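Local coordinates for protein response regulator (Xanthomonas campestris pv. campestris, PDB 3QYY) that probably acts as a diguanylate cyclase through its GGDEF domain, the part in this chain, which binds cyclic di-GMP and magnesium, at residues P42-F46 and G131-C135. Residue numbers count along the deposited sequence, not the author numbering.
Sequences PFVLF and GSAVC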
loop_
_atom_site.group_PDB
_atom_site.type_symbol
_atom_site.label_atom_id
_atom_site.label_comp_id
_atom_site.label_asym_id
_atom_site.label_seq_id
_atom_site.Cartn_x
_atom_site.Cartn_y
_atom_site.Cartn_z
ATOM N N PRO B 42 -25.379 -10.971 -13.679
ATOM C CA PRO B 42 -24.801 -9.745 -13.127
ATOM C C PRO B 42 -23.490 -9.966 -12.382
ATOM O O PRO B 42 -23.255 -11.034 -11.818
ATOM C CB PRO B 42 -25.900 -9.247 -12.202
ATOM C CG PRO B 42 -26.429 -10.529 -11.643
ATOM C CD PRO B 42 -26.549 -11.393 -12.886
ATOM N N PHE B 43 -22.638 -8.950 -12.389
ATOM C CA PHE B 43 -21.374 -9.033 -11.678
ATOM C C PHE B 43 -20.952 -7.668 -11.161
ATOM O O PHE B 43 -20.964 -6.678 -11.894
ATOM C CB PHE B 43 -20.262 -9.604 -12.562
ATOM C CG PHE B 43 -18.947 -9.746 -11.842
ATOM C CD1 PHE B 43 -17.824 -9.042 -12.265
ATOM C CD2 PHE B 43 -18.850 -10.548 -10.708
ATOM C CE1 PHE B 43 -16.615 -9.132 -11.569
ATOM C CE2 PHE B 43 -17.646 -10.646 -10.000
ATOM C CZ PHE B 43 -16.526 -9.932 -10.435
ATOM N N VAL B 44 -20.594 -7.628 -9.884
ATOM C CA VAL B 44 -20.150 -6.404 -9.245
ATOM C C VAL B 44 -18.776 -6.677 -8.640
ATOM O O VAL B 44 -18.590 -7.672 -7.935
ATOM C CB VAL B 44 -21.116 -5.979 -8.124
ATOM C CG1 VAL B 44 -20.686 -4.638 -7.549
ATOM C CG2 VAL B 44 -22.545 -5.901 -8.670
ATOM N N LEU B 45 -17.817 -5.804 -8.928
ATOM C CA LEU B 45 -16.462 -5.952 -8.397
ATOM C C LEU B 45 -16.197 -4.894 -7.341
ATOM O O LEU B 45 -16.492 -3.714 -7.549
ATOM C CB LEU B 45 -15.427 -5.808 -9.519
ATOM C CG LEU B 45 -13.957 -5.837 -9.078
ATOM C CD1 LEU B 45 -13.603 -7.245 -8.590
ATOM C CD2 LEU B 45 -13.054 -5.422 -10.237
ATOM N N PHE B 46 -15.647 -5.321 -6.206
ATOM C CA PHE B 46 -15.309 -4.410 -5.119
ATOM C C PHE B 46 -13.809 -4.452 -4.849
ATOM O O PHE B 46 -13.194 -5.518 -4.883
ATOM C CB PHE B 46 -16.003 -4.797 -3.809
ATOM C CG PHE B 46 -17.501 -4.756 -3.864
ATOM C CD1 PHE B 46 -18.224 -5.871 -4.273
ATOM C CD2 PHE B 46 -18.190 -3.610 -3.480
ATOM C CE1 PHE B 46 -19.619 -5.848 -4.293
ATOM C CE2 PHE B 46 -19.587 -3.575 -3.497
ATOM C CZ PHE B 46 -20.300 -4.697 -3.905
ATOM N N GLY B 131 -14.504 0.531 -2.907
ATOM C CA GLY B 131 -14.953 1.090 -4.170
ATOM C C GLY B 131 -15.584 -0.010 -5.008
ATOM O O GLY B 131 -15.102 -1.149 -5.014
ATOM N N SER B 132 -16.661 0.309 -5.717
ATOM C CA SER B 132 -17.331 -0.693 -6.540
ATOM C C SER B 132 -17.529 -0.261 -7.990
ATOM O O SER B 132 -17.521 0.932 -8.310
ATOM C CB SER B 132 -18.696 -1.046 -5.933
ATOM O OG SER B 132 -19.566 0.077 -5.934
ATOM N N ALA B 133 -17.695 -1.251 -8.860
ATOM C CA ALA B 133 -17.936 -1.028 -10.281
ATOM C C ALA B 133 -18.799 -2.190 -10.775
ATOM O O ALA B 133 -18.619 -3.332 -10.347
ATOM C CB ALA B 133 -16.617 -0.981 -11.050
ATOM N N VAL B 134 -19.741 -1.898 -11.667
ATOM C CA VAL B 134 -20.624 -2.927 -12.199
ATOM C C VAL B 134 -20.246 -3.300 -13.628
ATOM O O VAL B 134 -19.925 -2.435 -14.445
ATOM C CB VAL B 134 -22.099 -2.460 -12.172
ATOM C CG1 VAL B 134 -22.530 -2.188 -10.740
ATOM C CG2 VAL B 134 -22.262 -1.206 -13.016
ATOM N N CYS B 135 -20.273 -4.593 -13.927
ATOM C CA CYS B 135 -19.932 -5.054 -15.264
ATOM C C CYS B 135 -21.063 -4.721 -16.229
ATOM O O CYS B 135 -22.240 -4.889 -15.909
ATOM C CB CYS B 135 -19.679 -6.564 -15.264
ATOM S SG CYS B 135 -18.973 -7.199 -16.810
HETATM O O HOH W 1 -23.574 -6.696 -14.187
#
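F43, with the largest area covered, meets C135 just past the paired ends of the two strands. C135 N donates to F43 O (3.0 Å), and the two CB atoms lie 4.1 Å apart, with C135 CB at the edge of the F43 ring. A water bridges the other side of this same pair: it accepts from F43 N (3.0 Å) and donates to C135 O (2.8 Å). A133, covered as much as C135, pairs with L45 through two bonds. L45 N donates to A133 O and A133 N to L45 O, both at 3.0 Å. The side chains of L45 and A133 share one sheet face and touch L144 of helix 141-157. V44, F46, S132 and V134 point to the opposite face. There F46 CD2 packs 3.6 Å from S132 CB, and helix 102-116 covers F46. V44-V134 and F46-S132 are non-hydrogen-bonded pairs. The segments join antiparallel neighbours 44-50 and 128-134 inside the central five-stranded sheet, between strands 93-98 and 162-165, flanked by helices as in the GGDEF fold.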